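Local coordinates for protein beta-glucoside phosphorylase BglX (Unidentified, PDB 5VQE) that probably transfers glucosyl groups from beta-glucosides to phosphate, as a glycoside phosphorylase of glycoside hydrolase family 3, at residues T506-F511 against K524-A529; I392-D397 against S548-K553; S512-L517 against S554-F559; S496-V501 against V518-V523. All coordinates share one frame; numbering follows the deposited sequence.

Contact 1 of 4, residues T506-F511 against K524-A529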
loop_
_atom_site.group_PDB
_atom_site.type_symbol
_atom_site.label_atom_id
_atom_site.label_comp_id
_atom_site.label_asym_id
_atom_site.label_seq_id
_atom_site.Cartn_x
_atom_site.Cartn_y
_atom_site.Cartn_z
ATOM N N THR A 506 -9.639 2.722 -32.106
ATOM C CA THR A 506 -9.521 2.029 -30.829
ATOM C C THR A 506 -8.981 2.982 -29.768
ATOM O O THR A 506 -7.960 3.647 -29.978
ATOM C CB THR A 506 -8.616 0.795 -30.965
ATOM O OG1 THR A 506 -9.190 -0.113 -31.911
ATOM C CG2 THR A 506 -8.468 0.071 -29.639
ATOM N N LEU A 507 -9.675 3.036 -28.634
ATOM C CA LEU A 507 -9.300 3.855 -27.487
ATOM C C LEU A 507 -9.019 2.936 -26.307
ATOM O O LEU A 507 -9.816 2.039 -26.020
ATOM C CB LEU A 507 -10.428 4.836 -27.153
ATOM C CG LEU A 507 -10.365 5.598 -25.828
ATOM C CD1 LEU A 507 -9.214 6.577 -25.844
ATOM C CD2 LEU A 507 -11.689 6.319 -25.596
ATOM N N PHE A 508 -7.891 3.154 -25.625
ATOM C CA PHE A 508 -7.457 2.291 -24.526
ATOM C C PHE A 508 -7.388 3.102 -23.236
ATOM O O PHE A 508 -6.681 4.111 -23.173
ATOM C CB PHE A 508 -6.097 1.648 -24.823
ATOM C CG PHE A 508 -5.770 0.498 -23.912
ATOM C CD1 PHE A 508 -5.320 0.721 -22.622
ATOM C CD2 PHE A 508 -5.934 -0.808 -24.340
ATOM C CE1 PHE A 508 -5.036 -0.341 -21.783
ATOM C CE2 PHE A 508 -5.650 -1.865 -23.507
ATOM C CZ PHE A 508 -5.202 -1.631 -22.229
ATOM N N LEU A 509 -8.129 2.659 -22.220
ATOM C CA LEU A 509 -8.172 3.291 -20.908
ATOM C C LEU A 509 -7.628 2.317 -19.871
ATOM O O LEU A 509 -8.184 1.228 -19.693
ATOM C CB LEU A 509 -9.603 3.681 -20.535
ATOM C CG LEU A 509 -10.436 4.433 -21.573
ATOM C CD1 LEU A 509 -11.872 4.548 -21.087
ATOM C CD2 LEU A 509 -9.847 5.801 -21.855
ATOM N N SER A 510 -6.570 2.712 -19.172
ATOM C CA SER A 510 -6.099 1.968 -18.009
ATOM C C SER A 510 -6.596 2.641 -16.738
ATOM O O SER A 510 -6.370 3.840 -16.536
ATOM C CB SER A 510 -4.577 1.880 -17.959
ATOM O OG SER A 510 -4.196 1.219 -16.759
ATOM N N PHE A 511 -7.256 1.863 -15.881
ATOM C CA PHE A 511 -7.675 2.324 -14.566
ATOM C C PHE A 511 -6.785 1.768 -13.456
ATOM O O PHE A 511 -7.182 1.751 -12.286
ATOM C CB PHE A 511 -9.143 1.965 -14.332
ATOM C CG PHE A 511 -10.110 2.800 -15.151
ATOM C CD1 PHE A 511 -10.375 2.487 -16.479
ATOM C CD2 PHE A 511 -10.745 3.900 -14.590
ATOM C CE1 PHE A 511 -11.263 3.253 -17.233
ATOM C CE2 PHE A 511 -11.632 4.667 -15.337
ATOM C CZ PHE A 511 -11.890 4.337 -16.665
ATOM N N LYS A 524 -3.358 4.063 -30.532
ATOM C CA LYS A 524 -3.051 5.437 -30.906
ATOM C C LYS A 524 -3.570 6.463 -29.905
ATOM O O LYS A 524 -3.075 7.597 -29.896
ATOM C CB LYS A 524 -3.640 5.760 -32.290
ATOM C CG LYS A 524 -3.210 4.815 -33.416
ATOM C CD LYS A 524 -3.706 5.329 -34.773
ATOM C CE LYS A 524 -3.623 4.279 -35.882
ATOM N NZ LYS A 524 -2.284 3.630 -35.977
ATOM N N THR A 525 -4.557 6.105 -29.088
ATOM C CA THR A 525 -5.060 6.973 -28.027
ATOM C C THR A 525 -5.075 6.178 -26.728
ATOM O O THR A 525 -5.710 5.121 -26.651
ATOM C CB THR A 525 -6.458 7.510 -28.358
ATOM O OG1 THR A 525 -6.448 8.077 -29.673
ATOM C CG2 THR A 525 -6.862 8.595 -27.367
ATOM N N TYR A 526 -4.368 6.681 -25.718
ATOM C CA TYR A 526 -4.133 5.947 -24.478
ATOM C C TYR A 526 -4.225 6.915 -23.312
ATOM O O TYR A 526 -3.618 7.988 -23.350
ATOM C CB TYR A 526 -2.757 5.267 -24.495
ATOM C CG TYR A 526 -2.448 4.478 -23.239
ATOM C CD1 TYR A 526 -2.745 3.128 -23.155
ATOM C CD2 TYR A 526 -1.873 5.090 -22.132
ATOM C CE1 TYR A 526 -2.473 2.402 -22.003
ATOM C CE2 TYR A 526 -1.594 4.373 -20.979
ATOM C CZ TYR A 526 -1.899 3.030 -20.919
ATOM O OH TYR A 526 -1.634 2.303 -19.770
ATOM N N ILE A 527 -4.993 6.538 -22.288
ATOM C CA ILE A 527 -5.228 7.376 -21.116
ATOM C C ILE A 527 -4.972 6.545 -19.865
ATOM O O ILE A 527 -5.448 5.410 -19.756
ATOM C CB ILE A 527 -6.661 7.949 -21.097
ATOM C CG1 ILE A 527 -6.886 8.868 -22.303
ATOM C CG2 ILE A 527 -6.914 8.750 -19.814
ATOM C CD1 ILE A 527 -8.342 9.092 -22.644
ATOM N N ASN A 528 -4.229 7.115 -18.922
ATOM C CA ASN A 528 -4.007 6.505 -17.617
ATOM C C ASN A 528 -4.889 7.197 -16.584
ATOM O O ASN A 528 -4.849 8.424 -16.457
ATOM C CB ASN A 528 -2.541 6.620 -17.203
ATOM C CG ASN A 528 -1.689 5.476 -17.715
ATOM O OD1 ASN A 528 -2.177 4.366 -17.929
ATOM N ND2 ASN A 528 -0.398 5.735 -17.886
ATOM N N ALA A 529 -5.665 6.402 -15.839
ATOM C CA ALA A 529 -6.500 6.907 -14.760
ATOM C C ALA A 529 -6.081 6.415 -13.377
ATOM O O ALA A 529 -6.564 6.961 -12.380
ATOM C CB ALA A 529 -7.964 6.526 -15.009
HETATM O O HOH W 1 -5.783 2.776 -31.515
#
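Y526 and F508 sit as neighbours on one face of the sheet, on the adjacent parallel strands 525-528 and 506-510. From CB of Y526 the chain turns CG anti to the backbone N (chi1 -180°), and the ring lies alongside that of F508. Y526 CD1 reaches F508 CD1 at 3.6 Å and Y526 CE1 comes closer to the same atom, at 3.4 Å. The planes are near parallel, 12° apart, but slid so far that the rings barely overlap. Further out, CZ passes S510 CB, and OH, 3.5 Å from that carbon, makes weak hydrogen bonds with N528 OD1 and H516 N; N528 ND2 is bonded to P514 O. An alanine in place of the tyrosine would probably leave F508 CD1 without the ring alongside it and N528 OD1 without the phenol's weak bond. On the other face L509 CD2 packs on I527 CD1 at 3.7 Å, and L507 CD1 presses on T525 CG2 at 3.5 Å. Four backbone bonds join the strands, among them A529 N to S510 O at 2.7 Å. The bonds between the strands are thus the backbone's; the leucine face is mostly apolar, while the tyrosine face mixes ring packing with a polar end.

Contact 2 of 4, residues I392-D397 against S548-K553; sequences ITLVKD and SSFKGK
L394 lies over one face of the F550 ring while I392 meets the ring at its edge, and this corner is the densely packed part of the contact. CG of L394 stands 4.0 Å from the centroid of the F550 ring, only 14° off the normal, in a CH-pi arrangement, and L394 CB rests against F550 CG. In the plane of the ring, I392 CG2 approaches F550 CE1 at 3.9 Å. F550 holds CG anti to its carbonyl carbon (chi1 -71°), which directs CG toward the strand. An alanine in place of the phenylalanine would probably open a gap where the ring now meets L394 CG and I392 CG2, leaving L394 without its CH-pi partner. I392 ends the run from helix 378-391, and strand 393-397 is an outermost strand of the mixed sheet, antiparallel to strand 525-528, with a classic beta bulge where V395 and K396 both face Y526. Beyond the ring the two backbones come close: G552 has no side chain, and its CA approaches T393 OG1 to 3.5 Å. That hydroxyl is engaged with S391 O and Y530 OH. G552 N donates to I392 O at 3.0 Å from well above the carbonyl plane. Two waters fill out this backbone pairing: one donates to I392 O at 2.7 Å and accepts from K551 N, while a second links L394 N with G552 O. On the solvent side the side chain of K551 leads away, its NZ bonded to S549 O and OG and salt-bridged to D389, and K553 is exposed.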
loop_
_atom_site.group_PDB
_atom_site.type_symbol
_atom_site.label_atom_id
_atom_site.label_comp_id
_atom_site.label_asym_id
_atom_site.label_seq_id
_atom_site.Cartn_x
_atom_site.Cartn_y
_atom_site.Cartn_z
ATOM N N ILE A 392 -6.443 12.216 -14.053
ATOM C CA ILE A 392 -6.532 11.433 -15.279
ATOM C C ILE A 392 -5.638 12.052 -16.342
ATOM O O ILE A 392 -5.651 13.270 -16.560
ATOM C CB ILE A 392 -7.994 11.317 -15.732
ATOM C CG1 ILE A 392 -8.797 10.595 -14.650
ATOM C CG2 ILE A 392 -8.088 10.557 -17.069
ATOM C CD1 ILE A 392 -10.278 10.451 -14.949
ATOM N N THR A 393 -4.845 11.208 -17.006
ATOM C CA THR A 393 -3.722 11.660 -17.821
ATOM C C THR A 393 -3.904 11.207 -19.259
ATOM O O THR A 393 -3.998 10.005 -19.528
ATOM C CB THR A 393 -2.398 11.121 -17.274
ATOM O OG1 THR A 393 -2.273 11.473 -15.890
ATOM C CG2 THR A 393 -1.229 11.692 -18.056
ATOM N N LEU A 394 -3.934 12.169 -20.180
ATOM C CA LEU A 394 -3.904 11.878 -21.612
ATOM C C LEU A 394 -2.452 11.626 -22.018
ATOM O O LEU A 394 -1.657 12.567 -22.096
ATOM C CB LEU A 394 -4.496 13.052 -22.388
ATOM C CG LEU A 394 -5.393 12.831 -23.605
ATOM C CD1 LEU A 394 -5.275 14.027 -24.563
ATOM C CD2 LEU A 394 -5.108 11.534 -24.324
ATOM N N VAL A 395 -2.095 10.367 -22.267
ATOM C CA VAL A 395 -0.698 9.995 -22.516
ATOM C C VAL A 395 -0.354 10.084 -23.991
ATOM O O VAL A 395 0.686 10.628 -24.374
ATOM C CB VAL A 395 -0.423 8.570 -21.983
ATOM C CG1 VAL A 395 1.030 8.156 -22.250
ATOM C CG2 VAL A 395 -0.744 8.477 -20.510
ATOM N N LYS A 396 -1.218 9.527 -24.830
ATOM C CA LYS A 396 -0.968 9.406 -26.257
ATOM C C LYS A 396 -2.261 9.770 -26.963
ATOM O O LYS A 396 -3.325 9.262 -26.604
ATOM C CB LYS A 396 -0.516 7.978 -26.603
ATOM C CG LYS A 396 -0.078 7.751 -28.036
ATOM C CD LYS A 396 0.417 6.316 -28.208
ATOM C CE LYS A 396 0.763 6.001 -29.645
ATOM N NZ LYS A 396 1.205 4.588 -29.794
ATOM N N ASP A 397 -2.170 10.684 -27.925
ATOM C CA ASP A 397 -3.332 11.272 -28.574
ATOM C C ASP A 397 -3.003 11.490 -30.051
ATOM O O ASP A 397 -2.957 12.608 -30.546
ATOM C CB ASP A 397 -3.708 12.576 -27.872
ATOM C CG ASP A 397 -4.967 13.213 -28.428
ATOM O OD1 ASP A 397 -5.038 14.462 -28.418
ATOM O OD2 ASP A 397 -5.878 12.478 -28.873
ATOM N N SER A 548 -14.700 18.235 -19.481
ATOM C CA SER A 548 -13.678 18.424 -18.459
ATOM C C SER A 548 -12.325 18.207 -19.113
ATOM O O SER A 548 -12.145 17.231 -19.845
ATOM C CB SER A 548 -13.875 17.451 -17.284
ATOM O OG SER A 548 -12.784 17.498 -16.374
ATOM N N SER A 549 -11.389 19.121 -18.871
ATOM C CA SER A 549 -10.078 19.012 -19.487
ATOM C C SER A 549 -9.267 17.897 -18.831
ATOM O O SER A 549 -9.490 17.535 -17.672
ATOM C CB SER A 549 -9.320 20.332 -19.373
ATOM O OG SER A 549 -9.185 20.713 -18.018
ATOM N N PHE A 550 -8.329 17.344 -19.595
ATOM C CA PHE A 550 -7.324 16.440 -19.042
ATOM C C PHE A 550 -6.255 17.265 -18.343
ATOM O O PHE A 550 -5.648 18.155 -18.950
ATOM C CB PHE A 550 -6.707 15.573 -20.134
ATOM C CG PHE A 550 -7.641 14.543 -20.678
ATOM C CD1 PHE A 550 -7.838 13.348 -20.010
ATOM C CD2 PHE A 550 -8.335 14.774 -21.854
ATOM C CE1 PHE A 550 -8.704 12.396 -20.504
ATOM C CE2 PHE A 550 -9.202 13.828 -22.358
ATOM C CZ PHE A 550 -9.389 12.634 -21.683
ATOM N N LYS A 551 -6.037 16.976 -17.064
ATOM C CA LYS A 551 -5.145 17.758 -16.229
ATOM C C LYS A 551 -3.993 16.954 -15.648
ATOM O O LYS A 551 -3.043 17.558 -15.135
ATOM C CB LYS A 551 -5.930 18.386 -15.069
ATOM C CG LYS A 551 -7.134 19.211 -15.499
ATOM C CD LYS A 551 -7.998 19.577 -14.300
ATOM C CE LYS A 551 -9.217 20.418 -14.704
ATOM N NZ LYS A 551 -10.283 19.614 -15.376
ATOM N N GLY A 552 -4.050 15.625 -15.700
ATOM C CA GLY A 552 -3.031 14.821 -15.055
ATOM C C GLY A 552 -1.690 14.921 -15.752
ATOM O O GLY A 552 -1.602 15.147 -16.955
ATOM N N LYS A 553 -0.630 14.742 -14.966
ATOM C CA LYS A 553 0.740 14.686 -15.459
ATOM C C LYS A 553 1.355 13.366 -15.012
ATOM O O LYS A 553 1.388 13.070 -13.813
ATOM C CB LYS A 553 1.560 15.866 -14.935
ATOM C CG LYS A 553 3.045 15.789 -15.266
ATOM C CD LYS A 553 3.819 16.913 -14.604
ATOM C CE LYS A 553 5.312 16.728 -14.791
ATOM N NZ LYS A 553 6.074 17.948 -14.399
HETATM O O HOH W 2 -7.541 15.036 -15.763
HETATM O O HOH W 3 -3.380 14.776 -19.131
#

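Contact 3 of 4, residues S512-L517 against S554-F559; sequences SNPYHL and SPVDPF
Y515 carries CG anti to its carbonyl carbon (chi1 -59°), and the ring extends toward V556 and D557; L517 and F559 hold CG the same way (chi1 -77° and -58°), and their side chains lie side by side. The edge of the Y515 ring faces D557 O, which lies in the ring plane 3.3 Å from CE2, and P558 O also sits near that edge. V556 crosses the tyrosine at about a right angle, though its methyls are modelled too near the ring and OH for the detail to be trusted. The phenol itself is hydrogen-bonded to D152, in the part of the chain that belongs to the TIM-barrel family. Further along the segments, L517 CD1 packs on F559 CE1 at 3.7 Å, and P558 CB touches P514 O at the same distance. Both loops are shaped by Asx turns: N513 OD1 accepts from Y515 N, and D557 OD1 from F559 N. One water spans the contact, donating to P514 O and to P558 O, each at 2.7 Å, and accepting from L517 N. With no direct hydrogen bond between the segments, their polar link runs through this three-bonded water; the rest is packing, with the D557 carbonyl at the tyrosine edge.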
loop_
_atom_site.group_PDB
_atom_site.type_symbol
_atom_site.label_atom_id
_atom_site.label_comp_id
_atom_site.label_asym_id
_atom_site.label_seq_id
_atom_site.Cartn_x
_atom_site.Cartn_y
_atom_site.Cartn_z
ATOM N N SER A 512 -5.575 1.331 -13.800
ATOM C CA SER A 512 -4.611 0.929 -12.786
ATOM C C SER A 512 -3.190 1.023 -13.333
ATOM O O SER A 512 -2.581 2.097 -13.283
ATOM C CB SER A 512 -4.940 -0.476 -12.288
ATOM O OG SER A 512 -4.340 -0.703 -11.037
ATOM N N ASN A 513 -2.667 -0.067 -13.889
ATOM C CA ASN A 513 -1.272 -0.120 -14.321
ATOM C C ASN A 513 -0.988 0.968 -15.358
ATOM O O ASN A 513 -1.661 1.011 -16.401
ATOM C CB ASN A 513 -0.977 -1.505 -14.900
ATOM C CG ASN A 513 0.492 -1.711 -15.240
ATOM O OD1 ASN A 513 1.278 -0.775 -15.262
ATOM N ND2 ASN A 513 0.856 -2.955 -15.527
ATOM N N PRO A 514 -0.029 1.866 -15.120
ATOM C CA PRO A 514 0.234 2.945 -16.079
ATOM C C PRO A 514 1.092 2.536 -17.265
ATOM O O PRO A 514 1.331 3.369 -18.146
ATOM C CB PRO A 514 0.969 3.981 -15.222
ATOM C CG PRO A 514 1.735 3.114 -14.261
ATOM C CD PRO A 514 0.809 1.996 -13.914
ATOM N N TYR A 515 1.553 1.288 -17.319
ATOM C CA TYR A 515 2.527 0.859 -18.317
ATOM C C TYR A 515 1.923 -0.018 -19.408
ATOM O O TYR A 515 2.666 -0.726 -20.095
ATOM C CB TYR A 515 3.666 0.102 -17.638
ATOM C CG TYR A 515 4.391 0.911 -16.590
ATOM C CD1 TYR A 515 4.370 0.532 -15.263
ATOM C CD2 TYR A 515 5.080 2.063 -16.932
ATOM C CE1 TYR A 515 5.034 1.268 -14.303
ATOM C CE2 TYR A 515 5.741 2.803 -15.988
ATOM C CZ TYR A 515 5.716 2.405 -14.673
ATOM O OH TYR A 515 6.372 3.161 -13.724
ATOM N N HIS A 516 0.599 0.007 -19.596
ATOM C CA HIS A 516 -0.008 -0.951 -20.519
ATOM C C HIS A 516 0.379 -0.706 -21.973
ATOM O O HIS A 516 0.190 -1.602 -22.804
ATOM C CB HIS A 516 -1.528 -0.945 -20.378
ATOM C CG HIS A 516 -2.027 -1.759 -19.229
ATOM N ND1 HIS A 516 -1.505 -2.994 -18.906
ATOM C CD2 HIS A 516 -3.001 -1.513 -18.323
ATOM C CE1 HIS A 516 -2.138 -3.473 -17.850
ATOM N NE2 HIS A 516 -3.055 -2.596 -17.479
ATOM N N LEU A 517 0.930 0.460 -22.315
ATOM C CA LEU A 517 1.481 0.606 -23.656
ATOM C C LEU A 517 2.565 -0.431 -23.945
ATOM O O LEU A 517 2.925 -0.612 -25.115
ATOM C CB LEU A 517 2.028 2.019 -23.852
ATOM C CG LEU A 517 0.982 3.114 -24.109
ATOM C CD1 LEU A 517 1.618 4.491 -24.088
ATOM C CD2 LEU A 517 0.235 2.906 -25.444
ATOM N N SER A 554 1.836 12.582 -15.970
ATOM C CA SER A 554 2.401 11.275 -15.672
ATOM C C SER A 554 3.489 11.393 -14.600
ATOM O O SER A 554 4.467 12.122 -14.807
ATOM C CB SER A 554 2.981 10.668 -16.944
ATOM O OG SER A 554 1.957 10.387 -17.872
ATOM N N PRO A 555 3.358 10.712 -13.460
ATOM C CA PRO A 555 4.426 10.708 -12.444
ATOM C C PRO A 555 5.480 9.636 -12.663
ATOM O O PRO A 555 6.298 9.392 -11.769
ATOM C CB PRO A 555 3.641 10.429 -11.157
ATOM C CG PRO A 555 2.561 9.495 -11.604
ATOM C CD PRO A 555 2.204 9.900 -13.028
ATOM N N VAL A 556 5.446 9.038 -13.853
ATOM C CA VAL A 556 6.243 7.893 -14.249
ATOM C C VAL A 556 6.382 8.006 -15.767
ATOM O O VAL A 556 5.649 8.759 -16.407
ATOM C CB VAL A 556 5.503 6.614 -13.786
ATOM C CG1 VAL A 556 5.256 5.668 -14.908
ATOM C CG2 VAL A 556 6.196 5.977 -12.596
ATOM N N ASP A 557 7.345 7.286 -16.346
ATOM C CA ASP A 557 7.437 7.226 -17.806
ATOM C C ASP A 557 6.494 6.146 -18.318
ATOM O O ASP A 557 6.813 4.956 -18.211
ATOM C CB ASP A 557 8.861 6.921 -18.277
ATOM C CG ASP A 557 8.959 6.780 -19.794
ATOM O OD1 ASP A 557 8.051 7.263 -20.510
ATOM O OD2 ASP A 557 9.944 6.173 -20.274
ATOM N N PRO A 558 5.334 6.503 -18.883
ATOM C CA PRO A 558 4.374 5.460 -19.282
ATOM C C PRO A 558 4.845 4.624 -20.450
ATOM O O PRO A 558 4.291 3.538 -20.678
ATOM C CB PRO A 558 3.110 6.256 -19.634
ATOM C CG PRO A 558 3.598 7.608 -19.987
ATOM C CD PRO A 558 4.840 7.855 -19.186
ATOM N N PHE A 559 5.854 5.080 -21.186
ATOM C CA PHE A 559 6.342 4.326 -22.331
ATOM C C PHE A 559 7.358 3.261 -21.944
ATOM O O PHE A 559 7.604 2.346 -22.738
ATOM C CB PHE A 559 6.921 5.302 -23.354
ATOM C CG PHE A 559 5.923 6.326 -23.812
ATOM C CD1 PHE A 559 5.027 6.030 -24.825
ATOM C CD2 PHE A 559 5.845 7.562 -23.198
ATOM C CE1 PHE A 559 4.095 6.959 -25.236
ATOM C CE2 PHE A 559 4.914 8.496 -23.605
ATOM C CZ PHE A 559 4.037 8.193 -24.627
HETATM O O HOH W 4 1.716 2.892 -20.791
#

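Contact 4 of 4, residues S496-V501 against V518-V523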
loop_
_atom_site.group_PDB
_atom_site.type_symbol
_atom_site.label_atom_id
_atom_site.label_comp_id
_atom_site.label_asym_id
_atom_site.label_seq_id
_atom_site.Cartn_x
_atom_site.Cartn_y
_atom_site.Cartn_z
ATOM N N SER A 496 -9.330 -10.702 -28.395
ATOM C CA SER A 496 -9.888 -9.480 -27.831
ATOM C C SER A 496 -8.854 -8.376 -27.665
ATOM O O SER A 496 -9.194 -7.300 -27.161
ATOM C CB SER A 496 -10.553 -9.762 -26.478
ATOM O OG SER A 496 -9.598 -10.069 -25.483
ATOM N N SER A 497 -7.612 -8.601 -28.080
ATOM C CA SER A 497 -6.604 -7.561 -28.013
ATOM C C SER A 497 -6.873 -6.528 -29.107
ATOM O O SER A 497 -7.704 -6.743 -29.990
ATOM C CB SER A 497 -5.212 -8.166 -28.159
ATOM O OG SER A 497 -4.968 -8.523 -29.499
ATOM N N PRO A 498 -6.176 -5.382 -29.076
ATOM C CA PRO A 498 -6.439 -4.317 -30.071
ATOM C C PRO A 498 -5.806 -4.644 -31.417
ATOM O O PRO A 498 -4.828 -4.045 -31.866
ATOM C CB PRO A 498 -5.816 -3.080 -29.405
ATOM C CG PRO A 498 -5.486 -3.483 -28.001
ATOM C CD PRO A 498 -5.229 -4.931 -28.051
ATOM N N LYS A 499 -6.371 -5.631 -32.101
ATOM C CA LYS A 499 -5.716 -6.189 -33.270
ATOM C C LYS A 499 -6.188 -5.570 -34.581
ATOM O O LYS A 499 -5.681 -5.951 -35.641
ATOM C CB LYS A 499 -5.920 -7.704 -33.294
ATOM C CG LYS A 499 -7.307 -8.153 -33.708
ATOM C CD LYS A 499 -7.452 -9.670 -33.563
ATOM C CE LYS A 499 -6.444 -10.400 -34.436
ATOM N NZ LYS A 499 -6.633 -11.868 -34.411
ATOM N N PHE A 500 -7.111 -4.609 -34.537
ATOM C CA PHE A 500 -7.653 -3.990 -35.739
ATOM C C PHE A 500 -7.589 -2.468 -35.655
ATOM O O PHE A 500 -8.464 -1.767 -36.175
ATOM C CB PHE A 500 -9.093 -4.450 -35.978
ATOM C CG PHE A 500 -9.243 -5.946 -36.105
ATOM C CD1 PHE A 500 -8.667 -6.627 -37.165
ATOM C CD2 PHE A 500 -9.979 -6.665 -35.180
ATOM C CE1 PHE A 500 -8.807 -8.002 -37.286
ATOM C CE2 PHE A 500 -10.124 -8.027 -35.297
ATOM C CZ PHE A 500 -9.533 -8.700 -36.354
ATOM N N VAL A 501 -6.531 -1.928 -35.041
ATOM C CA VAL A 501 -6.462 -0.484 -34.794
ATOM C C VAL A 501 -6.393 0.339 -36.079
ATOM O O VAL A 501 -6.706 1.533 -36.054
ATOM C CB VAL A 501 -5.263 -0.135 -33.884
ATOM C CG1 VAL A 501 -5.449 -0.760 -32.496
ATOM C CG2 VAL A 501 -3.933 -0.568 -34.520
ATOM N N VAL A 518 3.085 -1.109 -22.915
ATOM C CA VAL A 518 4.011 -2.224 -23.118
ATOM C C VAL A 518 3.347 -3.327 -23.929
ATOM O O VAL A 518 3.973 -3.947 -24.798
ATOM C CB VAL A 518 4.503 -2.759 -21.757
ATOM C CG1 VAL A 518 5.150 -4.144 -21.902
ATOM C CG2 VAL A 518 5.482 -1.788 -21.122
ATOM N N ASP A 519 2.081 -3.609 -23.642
ATOM C CA ASP A 519 1.385 -4.724 -24.263
ATOM C C ASP A 519 0.422 -4.296 -25.365
ATOM O O ASP A 519 -0.033 -5.158 -26.127
ATOM C CB ASP A 519 0.637 -5.526 -23.193
ATOM C CG ASP A 519 1.577 -6.349 -22.323
ATOM O OD1 ASP A 519 2.427 -7.071 -22.890
ATOM O OD2 ASP A 519 1.483 -6.270 -21.081
ATOM N N VAL A 520 0.113 -3.006 -25.482
ATOM C CA VAL A 520 -0.730 -2.516 -26.574
ATOM C C VAL A 520 -0.053 -1.311 -27.222
ATOM O O VAL A 520 -0.660 -0.235 -27.336
ATOM C CB VAL A 520 -2.151 -2.182 -26.086
ATOM C CG1 VAL A 520 -2.816 -3.430 -25.513
ATOM C CG2 VAL A 520 -2.157 -1.059 -25.036
ATOM N N PRO A 521 1.186 -1.452 -27.694
ATOM C CA PRO A 521 1.877 -0.296 -28.286
ATOM C C PRO A 521 1.244 0.200 -29.571
ATOM O O PRO A 521 1.483 1.353 -29.948
ATOM C CB PRO A 521 3.294 -0.830 -28.533
ATOM C CG PRO A 521 3.098 -2.290 -28.729
ATOM C CD PRO A 521 2.001 -2.676 -27.771
ATOM N N MET A 522 0.451 -0.631 -30.253
ATOM C CA MET A 522 -0.222 -0.225 -31.483
ATOM C C MET A 522 -1.324 0.802 -31.247
ATOM O O MET A 522 -1.774 1.443 -32.204
ATOM C CB MET A 522 -0.810 -1.459 -32.177
ATOM C CG MET A 522 -2.041 -2.085 -31.485
ATOM S SD MET A 522 -1.695 -2.955 -29.940
ATOM C CE MET A 522 -0.986 -4.485 -30.537
ATOM N N VAL A 523 -1.778 0.955 -30.003
ATOM C CA VAL A 523 -2.900 1.834 -29.697
ATOM C C VAL A 523 -2.478 3.280 -29.905
ATOM O O VAL A 523 -1.380 3.690 -29.504
ATOM C CB VAL A 523 -3.384 1.577 -28.258
ATOM C CG1 VAL A 523 -4.212 2.726 -27.728
ATOM C CG2 VAL A 523 -4.207 0.279 -28.200
#
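A type I beta turn from V520 to V523 packs against an inverse gamma turn centred on P498, joining the loop that precedes strand 506-510 to the one that leads into strand 525-528. The proline ring is the hub. Its CG meets V520 CG1 at 3.6 Å, the two side chains crossing at about a right angle, and P498 CB lies 3.9 Å from V523 CG2. V523 holds that methyl anti to its carbonyl carbon, which turns it to the proline. M522 points toward the 496-501 segment. Its CG is placed between the backbone N and the carbonyl carbon (chi1 72°), a crowded position, and the chain bends again at chi2 and chi3. In this shape M522 CG comes to 3.4 Å from P498 O, with SD 3.8 Å from the same oxygen. V501 reaches M522 at about a right angle: V501 CG1 touches M522 CG at 3.8 Å, and V501 CG2 lies equally far from M522 O. T506 and F508 of strand 506-510 lie against the same side chains, T506 against P498 and V501, F508 against V520 and V523. Each turn keeps its own backbone bond, V523 N to V520 O and a weak one from K499 N to S497 O. No hydrogen bond crosses between the segments, so the association rests on van der Waals packing of proline, valine and methionine, with the backbone oxygens of P498 and M522 among the touching atoms.

In the fold
Contact 1 is the core of the group, two strands of the mixed sheet joined by regular backbone bonds with all their touching residues buried. Contact 2 lies at the edge of the same sheet, one strand further on, where N528 O and Y526 N probably bond to T393 N and K396 O; it is partly solvent-lined and uses waters. Contacts 3 and 4 involve neighbouring parts of the loop linking the strands of contact 1. Contact 3 pairs its beginning with the C-terminal tail in a buried, water-bridged fit, N528 ND2 reaching P514 O. Contact 4, furthest from the chain's centre, has no hydrogen bond across it, is mostly apolar and lies against T506 and F508.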